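Local structure of SusD superfamily protein (Parabacteroides distasonis, 3OTN) at residues A[45-50]-A[80-85]; A[28-33]-A[119-124]; A[390-395]-A[415-420]. The protein probably binds carbohydrate nutrients at the bacterial outer membrane. All blocks are in the same frame, centred on the assembly; numbering follows the deposited sequence.

The three contacts illustrate how a helix-rich SusD-family protein ties loops to helices and helix ends to one another. Contacts 1 and 2 are neighbours, their centres about 14 Å apart, and they share the N-terminal region: 80-85 belongs to helix 79-100 and 119-124 to helix 108-133, which follow each other in the chain. The order is 28-33, 45-50, 80-85, 119-124, with contact 1 enclosed between the two halves of contact 2; V32 packs on D85. Contact 3 comes later, between the ends of helices 380-392 and 403-418, with its centre about 26 Å from that of contact 1 and 28 Å from that of contact 2. E49 packs on Y420, so contacts 1 and 3 also meet directly.

Contact 1: A[45-50]-A[80-85]; sequences ILLLEY and EDWWQD. With ACT (acetate ion), chain E.
Near the start of helix 79-100, a buried tryptophan, W82, reaches out to the loop that joins strands 42-43 and 55-56, and L47 and L48 of that loop receive it. The two leucines divide the indole between them. L47 meets the pyrrole half: its CD2 lies 3.5 Å from W82 CD1, and its CB is 3.8 Å from W82 NE1, so both the base and the end of the leucine lie against that part of the ring system. L48 takes the benzene half, with its CD1 4.0 Å from W82 CZ2 and almost as near to CH2. Both branches approach the indole obliquely. The swing of L47 CG away from its own backbone N (chi1 -176°) carries the branch towards the helix.

This is loop-on-helix packing in the N-terminal part of a helix-rich SusD-type fold. The backbone at 45-47 has helical angles without the regular bonding of a helix, and L46 O closes the turn, accepting from both E49 N (3.1 Å) and Y50 N (2.9 Å). The indole is tethered as well as packed: its NE1 donates to the carbonyl of T44, just ahead of the loop segment, which, with the leucines, restrains the ring's rotation and satisfies a buried polar atom. I132 of helix 108-133 touches L47, L48 and W82 alike. The adjacent W83 is directed differently, giving its NE1 hydrogen to O of an acetate ion, probably from the crystallisation liquor, at 3.0 Å, in the plane of the indole, through a bent bond of 139°.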
loop_
_atom_site.group_PDB
_atom_site.type_symbol
_atom_site.label_atom_id
_atom_site.label_comp_id
_atom_site.label_asym_id
_atom_site.label_seq_id
_atom_site.Cartn_x
_atom_site.Cartn_y
_atom_site.Cartn_z
ATOM N N ILE A 45 -6.486 -1.368 5.681
ATOM C CA ILE A 45 -5.054 -1.692 5.645
ATOM C C ILE A 45 -4.702 -3.030 6.267
ATOM O O ILE A 45 -3.673 -3.620 5.921
ATOM C CB ILE A 45 -4.131 -0.618 6.277
ATOM C CG1 ILE A 45 -4.277 -0.531 7.808
ATOM C CG2 ILE A 45 -4.315 0.743 5.576
ATOM C CD1 ILE A 45 -3.267 0.472 8.432
ATOM N N LEU A 46 -5.563 -3.526 7.156
ATOM C CA LEU A 46 -5.292 -4.776 7.837
ATOM C C LEU A 46 -5.324 -5.985 6.921
ATOM O O LEU A 46 -4.604 -6.953 7.207
ATOM C CB LEU A 46 -6.238 -4.992 9.029
ATOM C CG LEU A 46 -6.248 -3.981 10.161
ATOM C CD1 LEU A 46 -7.361 -4.282 11.127
ATOM C CD2 LEU A 46 -4.886 -3.884 10.908
ATOM N N LEU A 47 -6.130 -5.943 5.852
ATOM C CA LEU A 47 -6.240 -7.071 4.908
ATOM C C LEU A 47 -4.886 -7.457 4.345
ATOM O O LEU A 47 -4.588 -8.649 4.180
ATOM C CB LEU A 47 -7.183 -6.746 3.723
ATOM C CG LEU A 47 -7.460 -7.898 2.716
ATOM C CD1 LEU A 47 -8.164 -9.098 3.378
ATOM C CD2 LEU A 47 -8.288 -7.425 1.503
ATOM N N LEU A 48 -4.086 -6.437 4.044
ATOM C CA LEU A 48 -2.782 -6.607 3.414
ATOM C C LEU A 48 -1.645 -6.828 4.401
ATOM O O LEU A 48 -0.524 -7.047 3.981
ATOM C CB LEU A 48 -2.480 -5.419 2.509
ATOM C CG LEU A 48 -3.534 -5.050 1.447
ATOM C CD1 LEU A 48 -3.088 -3.811 0.690
ATOM C CD2 LEU A 48 -3.811 -6.190 0.488
ATOM N N GLU A 49 -1.928 -6.770 5.699
ATOM C CA GLU A 49 -0.937 -7.089 6.729
ATOM C C GLU A 49 -1.190 -8.378 7.461
ATOM O O GLU A 49 -0.256 -8.966 8.032
ATOM C CB GLU A 49 -0.841 -5.944 7.739
ATOM C CG GLU A 49 -0.432 -4.578 7.088
ATOM C CD GLU A 49 0.929 -4.618 6.405
ATOM O OE1 GLU A 49 1.846 -5.351 6.861
ATOM O OE2 GLU A 49 1.103 -3.903 5.403
ATOM N N TYR A 50 -2.435 -8.821 7.487
ATOM C CA TYR A 50 -2.768 -10.001 8.315
ATOM C C TYR A 50 -2.310 -11.335 7.791
ATOM O O TYR A 50 -2.250 -12.289 8.585
ATOM C CB TYR A 50 -4.246 -10.026 8.666
ATOM C CG TYR A 50 -4.693 -9.125 9.807
ATOM C CD1 TYR A 50 -3.797 -8.495 10.677
ATOM C CD2 TYR A 50 -6.052 -8.993 10.078
ATOM C CE1 TYR A 50 -4.264 -7.762 11.762
ATOM C CE2 TYR A 50 -6.512 -8.241 11.137
ATOM C CZ TYR A 50 -5.615 -7.618 11.968
ATOM O OH TYR A 50 -6.126 -6.902 13.035
ATOM N N GLU A 80 -15.145 -7.043 1.594
ATOM C CA GLU A 80 -16.319 -6.321 1.079
ATOM C C GLU A 80 -16.000 -4.866 0.787
ATOM O O GLU A 80 -16.418 -4.326 -0.233
ATOM C CB GLU A 80 -17.490 -6.363 2.075
ATOM C CG GLU A 80 -18.281 -7.604 1.975
ATOM C CD GLU A 80 -19.318 -7.735 3.065
ATOM O OE1 GLU A 80 -18.938 -7.874 4.257
ATOM O OE2 GLU A 80 -20.505 -7.757 2.699
ATOM N N ASP A 81 -15.280 -4.232 1.712
ATOM C CA ASP A 81 -14.954 -2.800 1.611
ATOM C C ASP A 81 -14.044 -2.559 0.409
ATOM O O ASP A 81 -14.236 -1.613 -0.345
ATOM C CB ASP A 81 -14.266 -2.319 2.900
ATOM C CG ASP A 81 -15.083 -2.663 4.147
ATOM O OD1 ASP A 81 -15.949 -1.860 4.500
ATOM O OD2 ASP A 81 -14.917 -3.770 4.706
ATOM N N TRP A 82 -13.065 -3.441 0.252
ATOM C CA TRP A 82 -12.128 -3.332 -0.838
ATOM C C TRP A 82 -12.822 -3.508 -2.174
ATOM O O TRP A 82 -12.586 -2.713 -3.073
ATOM C CB TRP A 82 -10.972 -4.318 -0.725
ATOM C CG TRP A 82 -9.854 -3.885 0.150
ATOM C CD1 TRP A 82 -9.633 -4.248 1.449
ATOM C CD2 TRP A 82 -8.765 -3.053 -0.221
ATOM N NE1 TRP A 82 -8.479 -3.669 1.922
ATOM C CE2 TRP A 82 -7.926 -2.924 0.912
ATOM C CE3 TRP A 82 -8.420 -2.387 -1.390
ATOM C CZ2 TRP A 82 -6.745 -2.173 0.892
ATOM C CZ3 TRP A 82 -7.252 -1.614 -1.403
ATOM C CH2 TRP A 82 -6.418 -1.543 -0.273
ATOM N N TRP A 83 -13.687 -4.517 -2.290
ATOM C CA TRP A 83 -14.409 -4.747 -3.551
ATOM C C TRP A 83 -15.375 -3.605 -3.899
ATOM O O TRP A 83 -15.335 -3.073 -4.973
ATOM C CB TRP A 83 -15.197 -6.054 -3.468
ATOM C CG TRP A 83 -15.869 -6.465 -4.727
ATOM C CD1 TRP A 83 -17.091 -6.066 -5.178
ATOM C CD2 TRP A 83 -15.375 -7.393 -5.670
ATOM N NE1 TRP A 83 -17.391 -6.682 -6.370
ATOM C CE2 TRP A 83 -16.346 -7.498 -6.710
ATOM C CE3 TRP A 83 -14.191 -8.134 -5.771
ATOM C CZ2 TRP A 83 -16.166 -8.333 -7.817
ATOM C CZ3 TRP A 83 -14.006 -8.972 -6.890
ATOM C CH2 TRP A 83 -15.001 -9.069 -7.885
ATOM N N GLN A 84 -16.244 -3.265 -2.974
ATOM C CA GLN A 84 -17.279 -2.257 -3.219
ATOM C C GLN A 84 -16.681 -0.878 -3.497
ATOM O O GLN A 84 -17.128 -0.196 -4.430
ATOM C CB GLN A 84 -18.249 -2.180 -2.047
ATOM C CG GLN A 84 -19.058 -3.426 -1.848
ATOM C CD GLN A 84 -19.962 -3.385 -0.611
ATOM O OE1 GLN A 84 -20.030 -2.381 0.108
ATOM N NE2 GLN A 84 -20.675 -4.483 -0.378
ATOM N N ASP A 85 -15.657 -0.482 -2.741
ATOM C CA ASP A 85 -15.119 0.881 -2.914
ATOM C C ASP A 85 -14.248 1.002 -4.132
ATOM O O ASP A 85 -14.294 2.032 -4.760
ATOM C CB ASP A 85 -14.283 1.350 -1.729
ATOM C CG ASP A 85 -15.121 1.643 -0.492
ATOM O OD1 ASP A 85 -16.381 1.594 -0.526
ATOM O OD2 ASP A 85 -14.479 1.884 0.537
HETATM C C ACT E . -18.841 -5.615 -9.478
HETATM O O ACT E . -18.931 -6.737 -8.913
HETATM O OXT ACT E . -19.545 -4.630 -9.089
HETATM C CH3 ACT E . -17.898 -5.448 -10.601
#

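Contact 2: A[28-33]-A[119-124]; sequences LKNTVF and KFMRAL. With ACT (acetate ion), chain F; EDO (1,2-ethanediol), chain R.
The short 3-10 segment 29-33, held by V32 N to K29 O and F33 N to N30 O, approaches helix 108-133 most closely where the CA atoms of N30 and M121 are 8.8 Å apart. Two pairs of side chains bridge this gap. N30 and M121, a selenomethionine, come at each other from opposite directions, and N30 OD1 lies 3.4 Å from M121 SE, a packing contact with no hydrogen bond across the pair. The selenomethionine chain is bent at both chi2 (70°) and chi3 (76°), a fold that sets selenium against the amide; ND2 of the same amide is held by the hydroxyl of Y251.

One helical turn further on, F33 meets L124. Here CD2 of the leucine sits 3.6 Å from F33 CE2 and 3.7 Å from F33 CZ, approaching the ring obliquely, while CG1 of V32 covers one face of that ring near its rim. Away from this buried interface, R122 NH1 donates to O2 of a 1,2-ethanediol, probably from the crystallisation liquor, at 2.9 Å in a nearly straight bond (171°), in the guanidinium plane.

In the helical framework of the protein, the 3-10 segment is packed against two helices, V32 and K29 touching helix 79-100 while N30 and F33 meet helix 108-133. The latter is backed in turn by helix 187-202, which L124 touches through L193, and by helix 156-172, where D167 forms a salt bridge with R122.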
loop_
_atom_site.group_PDB
_atom_site.type_symbol
_atom_site.label_atom_id
_atom_site.label_comp_id
_atom_site.label_asym_id
_atom_site.label_seq_id
_atom_site.Cartn_x
_atom_site.Cartn_y
_atom_site.Cartn_z
ATOM N N LEU A 28 -12.333 10.267 -4.866
ATOM C CA LEU A 28 -13.196 10.097 -3.692
ATOM C C LEU A 28 -13.017 8.751 -3.027
ATOM O O LEU A 28 -12.897 8.664 -1.806
ATOM C CB LEU A 28 -14.673 10.290 -4.056
ATOM C CG LEU A 28 -15.085 11.701 -4.464
ATOM C CD1 LEU A 28 -16.575 11.692 -4.884
ATOM C CD2 LEU A 28 -14.770 12.686 -3.344
ATOM N N LYS A 29 -12.945 7.703 -3.842
ATOM C CA LYS A 29 -12.851 6.351 -3.295
ATOM C C LYS A 29 -11.404 5.936 -2.982
ATOM O O LYS A 29 -11.154 4.783 -2.629
ATOM C CB LYS A 29 -13.635 5.347 -4.162
ATOM C CG LYS A 29 -15.167 5.477 -3.984
ATOM C CD LYS A 29 -15.568 4.931 -2.611
ATOM C CE LYS A 29 -17.043 4.889 -2.388
ATOM N NZ LYS A 29 -17.564 6.211 -2.391
ATOM N N ASN A 30 -10.456 6.883 -3.043
ATOM C CA ASN A 30 -9.139 6.695 -2.415
ATOM C C ASN A 30 -9.178 6.427 -0.884
ATOM O O ASN A 30 -8.167 6.016 -0.292
ATOM C CB ASN A 30 -8.212 7.905 -2.675
ATOM C CG ASN A 30 -7.681 7.978 -4.108
ATOM O OD1 ASN A 30 -8.264 7.422 -5.078
ATOM N ND2 ASN A 30 -6.604 8.724 -4.267
ATOM N N THR A 31 -10.316 6.706 -0.257
ATOM C CA THR A 31 -10.584 6.315 1.105
ATOM C C THR A 31 -10.346 4.830 1.310
ATOM O O THR A 31 -9.873 4.433 2.364
ATOM C CB THR A 31 -12.017 6.642 1.520
ATOM O OG1 THR A 31 -12.908 6.006 0.587
ATOM C CG2 THR A 31 -12.248 8.155 1.552
ATOM N N VAL A 32 -10.569 4.013 0.288
ATOM C CA VAL A 32 -10.398 2.545 0.445
ATOM C C VAL A 32 -8.979 2.117 0.850
ATOM O O VAL A 32 -8.800 1.075 1.497
ATOM C CB VAL A 32 -10.836 1.761 -0.836
ATOM C CG1 VAL A 32 -9.785 1.901 -1.953
ATOM C CG2 VAL A 32 -11.091 0.307 -0.509
ATOM N N PHE A 33 -7.971 2.920 0.495
ATOM C CA PHE A 33 -6.569 2.562 0.762
ATOM C C PHE A 33 -6.218 2.724 2.248
ATOM O O PHE A 33 -5.178 2.216 2.692
ATOM C CB PHE A 33 -5.588 3.343 -0.141
ATOM C CG PHE A 33 -5.905 3.224 -1.615
ATOM C CD1 PHE A 33 -6.034 1.971 -2.205
ATOM C CD2 PHE A 33 -6.081 4.348 -2.404
ATOM C CE1 PHE A 33 -6.383 1.840 -3.557
ATOM C CE2 PHE A 33 -6.429 4.229 -3.755
ATOM C CZ PHE A 33 -6.601 2.969 -4.315
ATOM N N LYS A 119 -7.595 8.365 -15.741
ATOM C CA LYS A 119 -7.107 7.083 -16.251
ATOM C C LYS A 119 -6.108 6.470 -15.278
ATOM O O LYS A 119 -6.123 5.253 -15.076
ATOM C CB LYS A 119 -6.495 7.207 -17.636
ATOM C CG LYS A 119 -7.512 7.422 -18.732
ATOM C CD LYS A 119 -6.786 7.772 -20.023
ATOM C CE LYS A 119 -7.757 8.156 -21.143
ATOM N NZ LYS A 119 -7.002 8.354 -22.421
ATOM N N PHE A 120 -5.233 7.298 -14.691
ATOM C CA PHE A 120 -4.342 6.827 -13.626
ATOM C C PHE A 120 -5.163 6.145 -12.534
ATOM O O PHE A 120 -4.813 5.042 -12.106
ATOM C CB PHE A 120 -3.493 7.960 -13.026
ATOM C CG PHE A 120 -2.855 7.616 -11.695
ATOM C CD1 PHE A 120 -1.577 7.036 -11.635
ATOM C CD2 PHE A 120 -3.520 7.878 -10.514
ATOM C CE1 PHE A 120 -0.987 6.720 -10.407
ATOM C CE2 PHE A 120 -2.953 7.534 -9.281
ATOM C CZ PHE A 120 -1.666 6.976 -9.232
HETATM N N MSE A 121 -6.269 6.782 -12.114
HETATM C CA MSE A 121 -7.028 6.280 -10.977
HETATM C C MSE A 121 -7.712 4.944 -11.282
HETATM O O MSE A 121 -7.805 4.066 -10.416
HETATM C CB MSE A 121 -8.084 7.310 -10.503
HETATM C CG MSE A 121 -8.235 7.331 -8.992
HETATM SE SE MSE A 121 -6.723 8.066 -8.090
HETATM C CE MSE A 121 -7.168 9.874 -8.549
ATOM N N ARG A 122 -8.235 4.826 -12.494
ATOM C CA ARG A 122 -8.899 3.619 -12.897
ATOM C C ARG A 122 -7.892 2.476 -12.876
ATOM O O ARG A 122 -8.187 1.406 -12.365
ATOM C CB ARG A 122 -9.566 3.790 -14.265
ATOM C CG ARG A 122 -10.241 2.519 -14.692
ATOM C CD ARG A 122 -11.161 2.695 -15.831
ATOM N NE ARG A 122 -10.474 3.011 -17.066
ATOM C CZ ARG A 122 -11.090 3.383 -18.176
ATOM N NH1 ARG A 122 -12.424 3.473 -18.221
ATOM N NH2 ARG A 122 -10.367 3.680 -19.252
ATOM N N ALA A 123 -6.707 2.710 -13.440
ATOM C CA ALA A 123 -5.630 1.751 -13.398
ATOM C C ALA A 123 -5.274 1.364 -11.971
ATOM O O ALA A 123 -5.027 0.190 -11.710
ATOM C CB ALA A 123 -4.376 2.256 -14.143
ATOM N N LEU A 124 -5.224 2.343 -11.076
ATOM C CA LEU A 124 -4.885 2.128 -9.673
ATOM C C LEU A 124 -5.903 1.205 -8.968
ATOM O O LEU A 124 -5.526 0.213 -8.318
ATOM C CB LEU A 124 -4.755 3.477 -8.929
ATOM C CG LEU A 124 -4.322 3.439 -7.440
ATOM C CD1 LEU A 124 -2.900 2.903 -7.287
ATOM C CD2 LEU A 124 -4.525 4.769 -6.762
HETATM C C ACT F . -5.587 11.240 -22.132
HETATM O O ACT F . -4.819 10.241 -22.223
HETATM O OXT ACT F . -5.145 12.144 -21.391
HETATM C CH3 ACT F . -6.924 11.342 -22.838
HETATM C C1 EDO R . -15.384 5.518 -20.053
HETATM O O1 EDO R . -16.771 5.644 -20.334
HETATM C C2 EDO R . -14.685 4.869 -21.237
HETATM O O2 EDO R . -13.527 4.152 -20.794
#

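Contact 3: A[390-395]-A[415-420]; sequences RGRAGL and YFDLCY
D417 OD1 is gripped twice, by a water that donates to it at 2.7 Å and by R301, with which it forms a salt bridge. The other carboxylate oxygen, OD2, makes the direct link across the contact, a salt bridge to R392 NH2 at 2.8 Å whose hydrogen bond is weak, bent to 126°. It joins the C-terminal end of helix 380-392 to that of helix 403-418 in the region of the chain that matches the RagB/SusD family. Just beyond R392, helix 380-392 closes in a Schellman motif: L395 N bonds to R390 O and G394 N to G391 O, with G394 at positive phi.

The two side chains cross at about a right angle, yet guanidinium and carboxylate are nearly parallel, their planes 11° apart. R392 first runs out extended, with CG opposite the backbone N (chi1 179°), then bends at chi3 to turn its guanidinium towards D417. R392 NH1 also pairs with E248 and NH2 bonds to T361, so the contact belongs to a wider charge network that probably stabilises both ionised groups. The water on D417 OD1 completes a second path between the two residues, accepting from R392 NE at 2.9 Å in the guanidinium plane.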
loop_
_atom_site.group_PDB
_atom_site.type_symbol
_atom_site.label_atom_id
_atom_site.label_comp_id
_atom_site.label_asym_id
_atom_site.label_seq_id
_atom_site.Cartn_x
_atom_site.Cartn_y
_atom_site.Cartn_z
ATOM N N ARG A 390 20.615 1.228 3.209
ATOM C CA ARG A 390 21.375 0.648 4.297
ATOM C C ARG A 390 22.069 1.727 5.149
ATOM O O ARG A 390 22.015 1.656 6.370
ATOM C CB ARG A 390 22.387 -0.384 3.761
ATOM C CG ARG A 390 21.729 -1.697 3.289
ATOM C CD ARG A 390 22.777 -2.652 2.645
ATOM N NE ARG A 390 23.794 -3.000 3.613
ATOM C CZ ARG A 390 23.703 -3.966 4.540
ATOM N NH1 ARG A 390 22.651 -4.793 4.630
ATOM N NH2 ARG A 390 24.702 -4.121 5.390
ATOM N N GLY A 391 22.673 2.728 4.502
ATOM C CA GLY A 391 23.357 3.843 5.208
ATOM C C GLY A 391 22.439 4.660 6.117
ATOM O O GLY A 391 22.807 4.994 7.231
ATOM N N ARG A 392 21.240 4.980 5.635
ATOM C CA ARG A 392 20.230 5.605 6.460
ATOM C C ARG A 392 19.913 4.742 7.699
ATOM O O ARG A 392 19.691 5.282 8.778
ATOM C CB ARG A 392 18.977 5.851 5.642
ATOM C CG ARG A 392 17.850 6.488 6.424
ATOM C CD ARG A 392 16.758 6.927 5.521
ATOM N NE ARG A 392 16.136 5.868 4.734
ATOM C CZ ARG A 392 15.298 6.089 3.711
ATOM N NH1 ARG A 392 14.966 7.331 3.355
ATOM N NH2 ARG A 392 14.752 5.065 3.054
ATOM N N ALA A 393 19.917 3.412 7.539
ATOM C CA ALA A 393 19.722 2.489 8.674
ATOM C C ALA A 393 20.985 2.254 9.542
ATOM O O ALA A 393 20.973 1.385 10.416
ATOM C CB ALA A 393 19.154 1.153 8.178
ATOM N N GLY A 394 22.059 3.017 9.326
ATOM C CA GLY A 394 23.279 2.869 10.107
ATOM C C GLY A 394 24.092 1.627 9.817
ATOM O O GLY A 394 24.974 1.291 10.597
ATOM N N LEU A 395 23.800 0.959 8.703
ATOM C CA LEU A 395 24.441 -0.270 8.304
ATOM C C LEU A 395 25.552 -0.002 7.303
ATOM O O LEU A 395 25.475 0.927 6.490
ATOM C CB LEU A 395 23.429 -1.203 7.647
ATOM C CG LEU A 395 22.221 -1.576 8.497
ATOM C CD1 LEU A 395 21.227 -2.381 7.690
ATOM C CD2 LEU A 395 22.676 -2.302 9.792
ATOM N N TYR A 415 11.497 -5.531 2.904
ATOM C CA TYR A 415 10.878 -5.978 4.140
ATOM C C TYR A 415 11.206 -4.992 5.278
ATOM O O TYR A 415 10.317 -4.527 5.993
ATOM C CB TYR A 415 11.360 -7.369 4.556
ATOM C CG TYR A 415 10.609 -8.535 3.911
ATOM C CD1 TYR A 415 10.724 -8.808 2.547
ATOM C CD2 TYR A 415 9.837 -9.396 4.682
ATOM C CE1 TYR A 415 10.082 -9.909 1.962
ATOM C CE2 TYR A 415 9.194 -10.480 4.115
ATOM C CZ TYR A 415 9.323 -10.745 2.775
ATOM O OH TYR A 415 8.655 -11.813 2.251
ATOM N N PHE A 416 12.484 -4.674 5.418
ATOM C CA PHE A 416 12.939 -3.896 6.553
ATOM C C PHE A 416 12.546 -2.428 6.498
ATOM O O PHE A 416 12.211 -1.861 7.549
ATOM C CB PHE A 416 14.429 -4.035 6.771
ATOM C CG PHE A 416 14.884 -5.474 7.088
ATOM C CD1 PHE A 416 14.214 -6.260 8.037
ATOM C CD2 PHE A 416 15.996 -5.997 6.476
ATOM C CE1 PHE A 416 14.658 -7.568 8.325
ATOM C CE2 PHE A 416 16.448 -7.299 6.762
ATOM C CZ PHE A 416 15.771 -8.071 7.692
ATOM N N ASP A 417 12.631 -1.815 5.323
ATOM C CA ASP A 417 12.375 -0.382 5.168
ATOM C C ASP A 417 10.908 -0.056 4.936
ATOM O O ASP A 417 10.415 0.980 5.417
ATOM C CB ASP A 417 13.210 0.225 4.029
ATOM C CG ASP A 417 13.847 1.541 4.415
ATOM O OD1 ASP A 417 14.608 1.498 5.400
ATOM O OD2 ASP A 417 13.576 2.595 3.771
ATOM N N LEU A 418 10.218 -0.921 4.190
ATOM C CA LEU A 418 8.806 -0.700 3.872
ATOM C C LEU A 418 7.793 -1.478 4.737
ATOM O O LEU A 418 6.616 -1.566 4.389
ATOM C CB LEU A 418 8.571 -0.995 2.387
ATOM C CG LEU A 418 9.603 -0.349 1.437
ATOM C CD1 LEU A 418 9.319 -0.780 -0.000
ATOM C CD2 LEU A 418 9.552 1.177 1.578
ATOM N N CYS A 419 8.222 -2.050 5.856
ATOM C CA CYS A 419 7.309 -2.854 6.651
ATOM C C CYS A 419 6.079 -2.077 7.109
ATOM O O CYS A 419 6.189 -0.919 7.494
ATOM C CB CYS A 419 8.006 -3.436 7.884
ATOM S SG CYS A 419 8.902 -2.220 8.930
ATOM N N TYR A 420 4.934 -2.764 7.085
ATOM C CA TYR A 420 3.660 -2.274 7.570
ATOM C C TYR A 420 3.108 -1.127 6.750
ATOM O O TYR A 420 2.275 -0.368 7.255
ATOM C CB TYR A 420 3.726 -1.948 9.075
ATOM C CG TYR A 420 4.321 -3.138 9.849
ATOM C CD1 TYR A 420 3.685 -4.373 9.836
ATOM C CD2 TYR A 420 5.521 -3.032 10.520
ATOM C CE1 TYR A 420 4.227 -5.475 10.500
ATOM C CE2 TYR A 420 6.085 -4.141 11.184
ATOM C CZ TYR A 420 5.421 -5.354 11.162
ATOM O OH TYR A 420 5.931 -6.467 11.816
HETATM O O HOH W 1 16.720 3.106 5.498
#